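Side-chain contacts in Atp-dependent DNA ligase (Psychromonas sp., PDB 4D05), which seals breaks in the DNA backbone at the expense of ATP, passing through an enzyme-adenylate intermediate: residues A[30-35]-A[93-98]; A[51-56]-A[123-128]; A[180-185]-A[253-258]; A[210-215]-A[233-238]. All coordinates share one frame; numbering follows the deposited sequence. Where two conformers were deposited one is given.

Overall arrangement
Contacts 1 and 2 lie in the nucleotidyltransferase domain, and contacts 3 and 4 in the OB-fold domain on the other side of the chain's centre. Contact 1 supplies two residues of the AMP pocket, Arg31 and Phe98. Contact 2 adjoins it, its centre about 10 Å away, and strands 94-99 and 126-128 join the two in one sheet through Phe95 N to Tyr125 O, 2.8 Å. In the other domain contact 4 is nested along the chain inside contact 3, and Thr234 ties them by its bond to Glu182. Across the domains the contacts do not touch: the centres of contacts 1 and 3 are about 34 Å apart, although the side chain of Glu182 is about 14 Å from AMP.

Contact 1: A[30-35]-A[93-98]; sequences IRAYWN and IKFMIF. With AMP (adenosine monophosphate), chain H.
The adenylate pocket of the nucleotidyltransferase domain is walled here by Arg31 and Phe98, whose flat groups meet nearly at right angles. Phe98 turns the edge of its ring to the guanidinium: CZ stands 3.8 Å above the centre of the Arg31 guanidinium plane, with the two planes 84° apart. A face of the same ring serves the nucleotide. The adenine of AMP lies over it, N3 of AMP above the ring centre and AMP C2 3.5 Å from Phe98 CG. With CG set between the backbone N and the carbonyl carbon (chi1 56°), Phe98 lays one ring face against the base and brings its edge under the arginine. Arg31 reaches the ribose with an extended chain, its NH1 coming within 3.1 Å of AMP O2', while its NH2 is committed to a salt bridge with Asp63 and a hydrogen bond to the carbonyl of Gln7; these would fix the rotation of the guanidinium. A leucine at Phe98 would probably deprive the adenine of its flat partner and leave the guanidinium face without the ring edge that meets it. Further along, Phe95 packs between the two strands: its CE2 lies 3.8 Å from Trp34 CB, its CE1 is 3.8 Å from Ala32 CB, and the ring edge meets a backbone oxygen near its own plane, with Ala32 O 3.4 Å from Phe95 CE1.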
# COMPACT_ATOMS: atom_id res chain seq x y z
N ILE A 30 10.08 -0.02 3.88
CA ILE A 30 10.78 0.83 2.95
C ILE A 30 11.18 -0.02 1.76
O ILE A 30 11.90 -1.01 1.92
CB ILE A 30 12.04 1.42 3.61
CG1 ILE A 30 11.64 2.43 4.70
CG2 ILE A 30 12.93 2.11 2.58
CD1 ILE A 30 10.95 3.68 4.17
N ARG A 31 10.70 0.36 0.57
CA ARG A 31 11.02 -0.42 -0.60
C ARG A 31 12.50 -0.34 -0.92
O ARG A 31 13.11 0.71 -0.80
CB ARG A 31 10.24 0.09 -1.80
CG ARG A 31 10.33 -0.85 -2.98
CD ARG A 31 9.44 -0.47 -4.12
NE ARG A 31 9.61 -1.40 -5.22
CZ ARG A 31 8.66 -1.76 -6.06
NH1 ARG A 31 7.46 -1.26 -5.97
NH2 ARG A 31 8.93 -2.62 -7.00
N ALA A 32 13.08 -1.46 -1.34
CA ALA A 32 14.48 -1.50 -1.75
C ALA A 32 14.62 -2.39 -2.98
O ALA A 32 13.98 -3.44 -3.07
CB ALA A 32 15.37 -2.01 -0.62
N TYR A 33 15.47 -1.96 -3.90
CA TYR A 33 15.83 -2.72 -5.07
C TYR A 33 17.27 -3.17 -4.89
O TYR A 33 18.18 -2.36 -4.70
CB TYR A 33 15.71 -1.82 -6.30
CG TYR A 33 16.22 -2.41 -7.58
CD1 TYR A 33 15.47 -3.28 -8.30
CD2 TYR A 33 17.45 -2.05 -8.09
CE1 TYR A 33 15.94 -3.80 -9.51
CE2 TYR A 33 17.92 -2.56 -9.28
CZ TYR A 33 17.17 -3.45 -9.97
OH TYR A 33 17.61 -3.99 -11.16
N TRP A 34 17.45 -4.48 -4.92
CA TRP A 34 18.78 -5.09 -4.90
C TRP A 34 19.24 -5.32 -6.30
O TRP A 34 18.64 -6.06 -7.07
CB TRP A 34 18.73 -6.41 -4.14
CG TRP A 34 19.96 -7.25 -4.21
CD1 TRP A 34 20.12 -8.37 -4.96
CD2 TRP A 34 21.19 -7.08 -3.48
NE1 TRP A 34 21.36 -8.92 -4.75
CE2 TRP A 34 22.04 -8.15 -3.84
CE3 TRP A 34 21.65 -6.15 -2.56
CZ2 TRP A 34 23.32 -8.29 -3.33
CZ3 TRP A 34 22.91 -6.29 -2.04
CH2 TRP A 34 23.73 -7.35 -2.43
N ASN A 35 20.35 -4.65 -6.66
CA ASN A 35 20.79 -4.72 -8.03
C ASN A 35 21.84 -5.80 -8.27
O ASN A 35 22.40 -5.86 -9.36
CB ASN A 35 21.30 -3.36 -8.52
CG ASN A 35 22.59 -2.92 -7.86
OD1 ASN A 35 23.12 -3.60 -7.03
ND2 ASN A 35 23.10 -1.76 -8.26
N ILE A 93 16.24 -5.88 10.85
CA ILE A 93 15.59 -5.74 9.55
C ILE A 93 15.65 -7.04 8.72
O ILE A 93 16.61 -7.78 8.78
CB ILE A 93 16.23 -4.56 8.76
CG1 ILE A 93 16.05 -3.27 9.54
CG2 ILE A 93 15.62 -4.42 7.39
CD1 ILE A 93 16.59 -2.05 8.85
N LYS A 94 14.59 -7.31 7.98
CA LYS A 94 14.58 -8.34 6.97
C LYS A 94 14.27 -7.67 5.64
O LYS A 94 13.38 -6.79 5.56
CB LYS A 94 13.50 -9.40 7.25
CG LYS A 94 13.74 -10.13 8.55
CD LYS A 94 12.49 -10.68 9.19
CE LYS A 94 11.59 -9.55 9.71
NZ LYS A 94 10.55 -10.11 10.57
N PHE A 95 15.00 -8.08 4.61
CA PHE A 95 14.67 -7.76 3.22
C PHE A 95 13.68 -8.81 2.76
O PHE A 95 14.03 -9.99 2.55
CB PHE A 95 15.94 -7.75 2.36
CG PHE A 95 15.75 -7.27 0.93
CD1 PHE A 95 14.93 -6.20 0.61
CD2 PHE A 95 16.43 -7.89 -0.10
CE1 PHE A 95 14.79 -5.76 -0.71
CE2 PHE A 95 16.30 -7.45 -1.40
CZ PHE A 95 15.46 -6.40 -1.72
N MSE A 96 12.42 -8.39 2.70
CA MSE A 96 11.29 -9.25 2.39
C MSE A 96 10.99 -9.14 0.92
O MSE A 96 10.44 -8.13 0.46
CB MSE A 96 10.05 -8.79 3.19
CG MSE A 96 10.24 -8.73 4.71
SE MSE A 96 10.44 -10.39 5.64
CE MSE A 96 8.70 -11.16 5.20
N ILE A 97 11.35 -10.17 0.15
CA ILE A 97 11.29 -10.03 -1.30
C ILE A 97 9.96 -10.42 -1.89
O ILE A 97 9.29 -11.35 -1.41
CB ILE A 97 12.46 -10.75 -1.97
CG1 ILE A 97 12.38 -12.27 -1.79
CG2 ILE A 97 13.78 -10.17 -1.40
CD1 ILE A 97 13.42 -13.05 -2.63
N PHE A 98 9.62 -9.72 -2.97
CA PHE A 98 8.38 -9.97 -3.66
C PHE A 98 8.54 -10.02 -5.20
O PHE A 98 7.58 -10.34 -5.88
CB PHE A 98 7.28 -8.96 -3.22
CG PHE A 98 7.65 -7.51 -3.40
CD1 PHE A 98 7.71 -6.96 -4.64
CD2 PHE A 98 7.90 -6.70 -2.32
CE1 PHE A 98 8.04 -5.61 -4.82
CE2 PHE A 98 8.21 -5.34 -2.51
CZ PHE A 98 8.27 -4.83 -3.76
P AMP H . 0.85 0.99 -0.33
O1P AMP H . -0.20 1.77 -1.08
O2P AMP H . 1.77 1.59 0.72
O5' AMP H . 1.66 0.17 -1.42
C5' AMP H . 2.60 -0.73 -0.87
C4' AMP H . 3.87 -0.53 -1.64
O4' AMP H . 4.87 -1.43 -1.20
C3' AMP H . 3.57 -0.81 -3.07
O3' AMP H . 4.23 0.24 -3.78
C2' AMP H . 4.20 -2.15 -3.33
O2' AMP H . 4.73 -1.92 -4.64
C1' AMP H . 5.17 -2.44 -2.15
N9 AMP H . 4.81 -3.71 -1.43
C8 AMP H . 4.62 -3.96 -0.10
N7 AMP H . 4.25 -5.24 0.14
C5 AMP H . 4.27 -5.84 -1.07
C6 AMP H . 3.94 -7.18 -1.56
N6 AMP H . 3.58 -8.14 -0.69
N1 AMP H . 4.06 -7.38 -2.88
C2 AMP H . 4.37 -6.42 -3.75
N3 AMP H . 4.67 -5.18 -3.40
C4 AMP H . 4.63 -4.85 -2.08

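Contact 2: A[51-56]-A[123-128]; sequences TWFIAS and SPYLQM
Trp52, Phe53 and Tyr125 make an aromatic cluster where the short helix 51-54 packs against the turn that leads into strand 126-128 of the nucleotidyltransferase domain. Two kinds of contact hold the rings together. The first is CH-pi: the methylene of Tyr125 sits over a face of Phe53, CB being 3.9 Å from the ring centroid and set toward the rim. The second is apolar contact between obliquely set rings; the Phe53 and Tyr125 planes differ by 34°, and the phenol end of Tyr125 runs on to the six-membered ring of Trp52, with Tyr125 CZ 3.9 Å from Trp52 CE3. The tyrosine also passes the helix backbone, its CE2 lying 3.4 Å from Trp52 O. Placing CG of Tyr125 anti to the carbonyl carbon (chi1 -47°) sends the ring along the helix, while its neighbour Pro124 lays CG over the centre of a ring face. Replacing Tyr125 by an alanine would probably open a gap between helix and turn and take away the CH-pi partner of Phe53 and the phenol beside the indole. Beyond the cluster, Phe53 meets Trp90 edge-to-face. Polar interaction shapes the tyrosine's own turn, of type I from Ser123 to Leu126: within it Ser123 forms an ST turn, its OG accepting from Tyr125 N at 3.0 Å with an N-H...O angle of 162°.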
# COMPACT_ATOMS: atom_id res chain seq x y z
N THR A 51 27.81 -4.52 5.50
CA THR A 51 28.33 -5.65 4.74
C THR A 51 27.75 -6.98 5.21
O THR A 51 27.39 -7.83 4.41
CB THR A 51 29.84 -5.69 4.88
OG1 THR A 51 30.35 -4.46 4.40
CG2 THR A 51 30.40 -6.80 4.09
N TRP A 52 27.68 -7.18 6.52
CA TRP A 52 27.16 -8.43 7.07
C TRP A 52 25.67 -8.63 6.77
O TRP A 52 25.16 -9.76 6.80
CB TRP A 52 27.43 -8.53 8.59
CG TRP A 52 27.11 -7.27 9.35
CD1 TRP A 52 28.00 -6.29 9.70
CD2 TRP A 52 25.82 -6.84 9.83
NE1 TRP A 52 27.35 -5.30 10.37
CE2 TRP A 52 26.02 -5.61 10.47
CE3 TRP A 52 24.54 -7.39 9.81
CZ2 TRP A 52 24.98 -4.89 11.07
CZ3 TRP A 52 23.50 -6.67 10.42
CH2 TRP A 52 23.73 -5.45 11.04
N PHE A 53 24.96 -7.54 6.50
CA PHE A 53 23.53 -7.65 6.18
C PHE A 53 23.33 -8.23 4.77
O PHE A 53 22.47 -9.07 4.55
CB PHE A 53 22.87 -6.28 6.27
CG PHE A 53 21.37 -6.31 6.11
CD1 PHE A 53 20.55 -6.59 7.21
CD2 PHE A 53 20.79 -6.05 4.88
CE1 PHE A 53 19.17 -6.63 7.05
CE2 PHE A 53 19.41 -6.10 4.74
CZ PHE A 53 18.61 -6.39 5.82
N ILE A 54 24.16 -7.80 3.83
CA ILE A 54 23.98 -8.19 2.43
C ILE A 54 24.96 -9.29 1.96
O ILE A 54 24.84 -9.78 0.85
CB ILE A 54 24.15 -7.00 1.49
CG1 ILE A 54 25.59 -6.46 1.59
CG2 ILE A 54 23.07 -5.90 1.78
CD1 ILE A 54 25.93 -5.40 0.52
N ALA A 55 25.92 -9.65 2.81
CA ALA A 55 27.02 -10.52 2.38
C ALA A 55 26.61 -11.84 1.73
O ALA A 55 27.28 -12.31 0.80
CB ALA A 55 27.94 -10.80 3.55
N SER A 56 25.53 -12.43 2.23
CA SER A 56 25.09 -13.73 1.74
C SER A 56 24.21 -13.66 0.49
O SER A 56 23.90 -14.67 -0.12
CB SER A 56 24.28 -14.41 2.84
OG SER A 56 23.06 -13.68 3.01
N SER A 123 19.70 -16.95 5.30
CA SER A 123 20.08 -15.82 6.14
C SER A 123 18.88 -15.24 6.86
O SER A 123 17.80 -15.15 6.27
CB SER A 123 20.70 -14.74 5.28
OG SER A 123 20.89 -13.55 5.99
N PRO A 124 19.06 -14.83 8.13
CA PRO A 124 17.96 -14.12 8.79
C PRO A 124 17.55 -12.85 8.06
O PRO A 124 16.41 -12.39 8.22
CB PRO A 124 18.55 -13.79 10.17
CG PRO A 124 20.02 -13.69 9.93
CD PRO A 124 20.29 -14.80 8.95
N TYR A 125 18.45 -12.28 7.26
CA TYR A 125 18.22 -10.95 6.68
C TYR A 125 17.48 -11.00 5.34
O TYR A 125 17.09 -9.97 4.82
CB TYR A 125 19.55 -10.22 6.50
CG TYR A 125 20.44 -10.28 7.70
CD1 TYR A 125 20.00 -9.85 8.95
CD2 TYR A 125 21.73 -10.79 7.59
CE1 TYR A 125 20.83 -9.93 10.06
CE2 TYR A 125 22.55 -10.88 8.69
CZ TYR A 125 22.11 -10.45 9.92
OH TYR A 125 22.92 -10.54 11.02
N LEU A 126 17.26 -12.21 4.81
CA LEU A 126 16.61 -12.36 3.49
C LEU A 126 15.50 -13.38 3.60
O LEU A 126 15.73 -14.56 3.94
CB LEU A 126 17.60 -12.79 2.39
CG LEU A 126 17.03 -12.93 0.98
CD1 LEU A 126 16.68 -11.56 0.41
CD2 LEU A 126 18.02 -13.63 0.04
N GLN A 127 14.28 -12.92 3.35
CA GLN A 127 13.10 -13.77 3.50
C GLN A 127 12.08 -13.50 2.38
O GLN A 127 12.14 -12.45 1.78
CB GLN A 127 12.53 -13.62 4.92
CG GLN A 127 13.07 -14.83 5.73
CD GLN A 127 13.72 -14.56 7.05
OE1 GLN A 127 13.15 -13.90 7.94
NE2 GLN A 127 14.91 -15.15 7.24
N MSE A 128 11.24 -14.49 2.04
CA MSE A 128 10.26 -14.33 0.95
C MSE A 128 8.92 -13.98 1.57
O MSE A 128 8.51 -14.61 2.54
CB MSE A 128 10.13 -15.61 0.10
CG MSE A 128 9.72 -15.33 -1.36
SE MSE A 128 9.03 -16.68 -2.37
CE MSE A 128 7.66 -17.48 -1.24

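Contact 3: A[180-185]-A[253-258]; sequences DAEATV and RIRVIY. With SO4 (sulfate ion), chain D.
Glu182 OE2 is gripped by two groups, the hydroxyl of Thr234 through a hydrogen bond and the guanidinium of Arg255 through a long salt bridge, with Arg255 NH1 3.6 Å away. The carboxylate and guanidinium planes are 75° apart, so the two charged groups do not pair flat. Arg255 NH1 is also hydrogen-bonded to Thr234 OG1, which therefore serves both partners. Bends at chi2 and chi3 (-54° and -70°) fold Arg255 back beside Arg253, and the two guanidiniums lie partly face over face, Arg253 NH2 above the centre of the Arg255 plane. A sulfate, probably from the crystallisation liquor, bridges their edges: its O3 receives Arg253 NH1 at 3.1 Å and Arg255 NE at 3.0 Å, while Arg255 NH2 makes a nearly straight bond to sulfate O2, 2.9 Å long. Such an anion site on a DNA ligase's OB-fold domain is consistent with a place for a DNA phosphate. Arg255 and Val256 together face Leu232 in a classic beta bulge. Strand 232-237 runs between strands 179-190 and 250-256 in the antiparallel sheet, so Glu182 and Arg255 meet across it, above Thr234.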
# COMPACT_ATOMS: atom_id res chain seq x y z
N ASP A 180 -8.21 7.03 1.20
CA ASP A 180 -8.48 8.39 1.70
C ASP A 180 -8.06 9.40 0.61
O ASP A 180 -7.19 9.11 -0.23
CB ASP A 180 -7.73 8.66 3.03
CG ASP A 180 -8.39 8.01 4.25
OD1 ASP A 180 -9.47 7.37 4.12
OD2 ASP A 180 -7.85 8.15 5.38
N ALA A 181 -8.67 10.58 0.60
CA ALA A 181 -8.25 11.65 -0.29
C ALA A 181 -8.80 12.96 0.26
O ALA A 181 -9.55 12.95 1.25
CB ALA A 181 -8.78 11.40 -1.63
N GLU A 182 -8.40 14.07 -0.36
CA GLU A 182 -8.85 15.40 0.09
C GLU A 182 -9.85 16.08 -0.83
O GLU A 182 -9.90 15.86 -2.05
CB GLU A 182 -7.64 16.33 0.33
CG GLU A 182 -6.87 16.03 1.64
CD GLU A 182 -6.16 14.70 1.62
OE1 GLU A 182 -5.23 14.55 0.80
OE2 GLU A 182 -6.50 13.80 2.42
N ALA A 183 -10.67 16.93 -0.22
CA ALA A 183 -11.66 17.71 -0.97
C ALA A 183 -11.95 18.98 -0.21
O ALA A 183 -11.69 19.06 0.99
CB ALA A 183 -12.95 16.93 -1.15
N THR A 184 -12.54 19.95 -0.91
CA THR A 184 -12.88 21.22 -0.29
C THR A 184 -14.38 21.27 0.01
O THR A 184 -15.19 20.94 -0.86
CB THR A 184 -12.50 22.38 -1.23
OG1 THR A 184 -11.08 22.38 -1.43
CG2 THR A 184 -12.92 23.74 -0.67
N VAL A 185 -14.75 21.66 1.23
CA VAL A 185 -16.15 21.78 1.58
C VAL A 185 -16.70 23.01 0.85
O VAL A 185 -16.14 24.10 0.97
CB VAL A 185 -16.35 21.99 3.10
CG1 VAL A 185 -17.84 22.14 3.42
CG2 VAL A 185 -15.75 20.83 3.86
N ARG A 253 -11.83 13.91 8.59
CA ARG A 253 -11.41 15.02 9.45
C ARG A 253 -10.97 16.21 8.63
O ARG A 253 -10.68 16.10 7.43
CB ARG A 253 -10.26 14.59 10.37
CG ARG A 253 -8.96 14.36 9.63
CD ARG A 253 -8.00 13.58 10.51
NE ARG A 253 -6.72 13.24 9.91
CZ ARG A 253 -5.63 14.01 9.93
NH1 ARG A 253 -5.65 15.21 10.53
NH2 ARG A 253 -4.50 13.57 9.36
N ILE A 254 -10.97 17.36 9.29
CA ILE A 254 -10.44 18.59 8.71
C ILE A 254 -8.92 18.59 8.68
O ILE A 254 -8.28 18.22 9.67
CB ILE A 254 -10.92 19.78 9.56
CG1 ILE A 254 -12.46 19.85 9.52
CG2 ILE A 254 -10.28 21.08 9.09
CD1 ILE A 254 -13.06 20.80 10.54
N ARG A 255 -8.37 19.05 7.57
CA ARG A 255 -6.92 19.21 7.42
C ARG A 255 -6.47 20.66 7.48
O ARG A 255 -5.50 20.99 8.17
CB ARG A 255 -6.48 18.64 6.09
CG ARG A 255 -6.87 17.18 5.88
CD ARG A 255 -6.40 16.27 7.01
NE ARG A 255 -4.96 16.10 7.03
CZ ARG A 255 -4.31 15.12 6.41
NH1 ARG A 255 -4.96 14.22 5.67
NH2 ARG A 255 -2.99 15.02 6.53
N VAL A 256 -7.15 21.52 6.73
CA VAL A 256 -6.77 22.92 6.64
C VAL A 256 -8.04 23.77 6.59
O VAL A 256 -8.96 23.46 5.83
CB VAL A 256 -5.94 23.22 5.36
CG1 VAL A 256 -5.57 24.69 5.31
CG2 VAL A 256 -4.67 22.35 5.26
N ILE A 257 -8.07 24.84 7.35
CA ILE A 257 -9.17 25.83 7.20
C ILE A 257 -8.75 26.93 6.23
O ILE A 257 -7.70 27.57 6.36
CB ILE A 257 -9.48 26.43 8.51
CG1 ILE A 257 -9.78 25.32 9.48
CG2 ILE A 257 -10.74 27.33 8.45
CD1 ILE A 257 -9.55 25.74 10.85
N TYR A 258 -9.58 27.18 5.24
CA TYR A 258 -9.27 28.27 4.30
C TYR A 258 -9.61 29.76 4.55
O TYR A 258 -10.15 30.44 3.68
CB TYR A 258 -9.12 27.86 2.83
CG TYR A 258 -7.87 27.09 2.53
CD1 TYR A 258 -6.64 27.73 2.49
CD2 TYR A 258 -7.91 25.70 2.32
CE1 TYR A 258 -5.48 27.02 2.21
CE2 TYR A 258 -6.76 24.99 2.03
CZ TYR A 258 -5.54 25.66 1.99
OH TYR A 258 -4.38 24.96 1.72
S SO4 D . -2.12 16.74 9.64
O1 SO4 D . -2.05 15.38 10.22
O2 SO4 D . -1.45 16.75 8.32
O3 SO4 D . -3.52 17.22 9.40
O4 SO4 D . -1.45 17.70 10.53

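Contact 4: A[210-215]-A[233-238]; sequences VTFKIG and ITYRFT
Phe212 and Tyr235 meet edge-to-face in the interior of the OB-fold domain, Phe212 offering the edge and Tyr235 the face. The tip of the phenylalanine, CZ, stands over the centre of the tyrosine ring and lies 3.8 Å from Tyr235 CE2; the centroids are 5.3 Å apart and the planes differ by 71°. Both side chains adopt the less roomy first torsion in which CG lies between the backbone N and the carbonyl carbon, with chi1 61° for Phe212 and 64° for Tyr235. This choice brings the rings out from their strands toward each other, and the second torsions then turn them so that an edge of one finds a face of the other. Ile214, two residues beyond Phe212 on the same side of its strand, comes to the base of the tyrosine. Its CG1 points away from the carbonyl carbon and the chain runs on extended, carrying the terminal methyl CD1 to within 3.7 Å of Tyr235 CB. Tyrosine is thus held at its base by isoleucine and on its ring face by phenylalanine, while its buried hydroxyl is satisfied by a hydrogen bond from Asn206 ND2. Loop residues Ile245, Pro246 and Ala249 pack on Phe212, and Pro246 also touches Tyr235. Strand 211-214 is an outermost strand of the antiparallel sheet, separated from strand 232-237 by strands 199-206 and 179-190, so these side chains meet across the interior of the curled sheet, not as neighbours within it.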
# COMPACT_ATOMS: atom_id res chain seq x y z
N VAL A 210 -14.58 16.65 -9.04
CA VAL A 210 -15.89 16.07 -8.86
C VAL A 210 -16.56 16.61 -7.60
O VAL A 210 -15.95 16.64 -6.52
CB VAL A 210 -15.81 14.54 -8.78
CG1 VAL A 210 -17.19 13.96 -8.52
CG2 VAL A 210 -15.19 13.98 -10.06
N THR A 211 -17.78 17.10 -7.75
CA THR A 211 -18.57 17.55 -6.62
C THR A 211 -19.55 16.44 -6.20
O THR A 211 -20.26 15.86 -7.04
CB THR A 211 -19.35 18.84 -6.97
OG1 THR A 211 -18.42 19.88 -7.26
CG2 THR A 211 -20.24 19.30 -5.83
N PHE A 212 -19.61 16.18 -4.91
CA PHE A 212 -20.46 15.10 -4.39
C PHE A 212 -20.82 15.31 -2.95
O PHE A 212 -20.20 16.13 -2.24
CB PHE A 212 -19.83 13.71 -4.58
CG PHE A 212 -18.52 13.53 -3.88
CD1 PHE A 212 -17.35 14.02 -4.43
CD2 PHE A 212 -18.46 12.88 -2.64
CE1 PHE A 212 -16.12 13.87 -3.77
CE2 PHE A 212 -17.26 12.69 -1.98
CZ PHE A 212 -16.08 13.21 -2.55
N LYS A 213 -21.84 14.58 -2.53
CA LYS A 213 -22.37 14.66 -1.16
C LYS A 213 -21.70 13.66 -0.23
O LYS A 213 -21.51 12.51 -0.58
CB LYS A 213 -23.87 14.35 -1.21
CG LYS A 213 -24.56 14.36 0.12
CD LYS A 213 -26.05 14.13 -0.02
CE LYS A 213 -26.38 12.65 -0.13
NZ LYS A 213 -27.86 12.49 0.02
N ILE A 214 -21.42 14.10 0.99
CA ILE A 214 -20.97 13.23 2.07
C ILE A 214 -21.90 13.41 3.25
O ILE A 214 -21.97 14.51 3.84
CB ILE A 214 -19.51 13.52 2.50
CG1 ILE A 214 -18.56 13.26 1.35
CG2 ILE A 214 -19.13 12.69 3.72
CD1 ILE A 214 -17.14 13.71 1.65
N GLY A 215 -22.63 12.34 3.60
CA GLY A 215 -23.62 12.43 4.68
C GLY A 215 -23.29 11.56 5.88
O GLY A 215 -24.02 11.59 6.87
N ILE A 233 -10.76 18.92 3.67
CA ILE A 233 -11.06 17.80 4.53
C ILE A 233 -10.56 16.54 3.87
O ILE A 233 -10.32 16.52 2.66
CB ILE A 233 -12.58 17.71 4.86
CG1 ILE A 233 -13.46 17.47 3.62
CG2 ILE A 233 -12.99 19.00 5.58
CD1 ILE A 233 -13.59 16.04 3.21
N THR A 234 -10.41 15.49 4.69
CA THR A 234 -10.10 14.17 4.18
C THR A 234 -11.36 13.34 4.24
O THR A 234 -12.08 13.36 5.25
CB THR A 234 -9.02 13.50 5.03
OG1 THR A 234 -7.79 14.20 4.85
CG2 THR A 234 -8.83 12.05 4.60
N TYR A 235 -11.62 12.62 3.16
CA TYR A 235 -12.73 11.68 3.10
C TYR A 235 -12.18 10.30 2.79
O TYR A 235 -11.07 10.17 2.29
CB TYR A 235 -13.78 12.11 2.08
CG TYR A 235 -13.30 12.12 0.66
CD1 TYR A 235 -12.65 13.24 0.15
CD2 TYR A 235 -13.51 11.05 -0.17
CE1 TYR A 235 -12.20 13.27 -1.18
CE2 TYR A 235 -13.08 11.05 -1.48
CZ TYR A 235 -12.41 12.16 -1.98
OH TYR A 235 -12.00 12.16 -3.31
N ARG A 236 -12.99 9.30 3.11
CA ARG A 236 -12.64 7.91 2.95
C ARG A 236 -13.60 7.30 1.95
O ARG A 236 -14.77 7.72 1.87
CB ARG A 236 -12.74 7.24 4.32
CG ARG A 236 -12.42 5.77 4.33
CD ARG A 236 -12.33 5.27 5.74
NE ARG A 236 -11.30 5.96 6.50
CZ ARG A 236 -11.05 5.72 7.79
NH1 ARG A 236 -11.75 4.79 8.46
NH2 ARG A 236 -10.10 6.38 8.42
N PHE A 237 -13.12 6.37 1.13
CA PHE A 237 -13.95 5.81 0.08
C PHE A 237 -13.34 4.51 -0.42
O PHE A 237 -12.25 4.14 -0.02
CB PHE A 237 -14.07 6.81 -1.08
CG PHE A 237 -12.79 6.99 -1.85
CD1 PHE A 237 -11.78 7.78 -1.36
CD2 PHE A 237 -12.60 6.37 -3.09
CE1 PHE A 237 -10.60 7.96 -2.07
CE2 PHE A 237 -11.41 6.56 -3.81
CZ PHE A 237 -10.42 7.37 -3.29
N THR A 238 -14.02 3.84 -1.33
CA THR A 238 -13.35 2.73 -2.03
C THR A 238 -13.89 2.61 -3.46
O THR A 238 -15.05 2.30 -3.67
CB THR A 238 -13.44 1.42 -1.22
OG1 THR A 238 -12.69 0.42 -1.92
CG2 THR A 238 -14.87 0.95 -1.06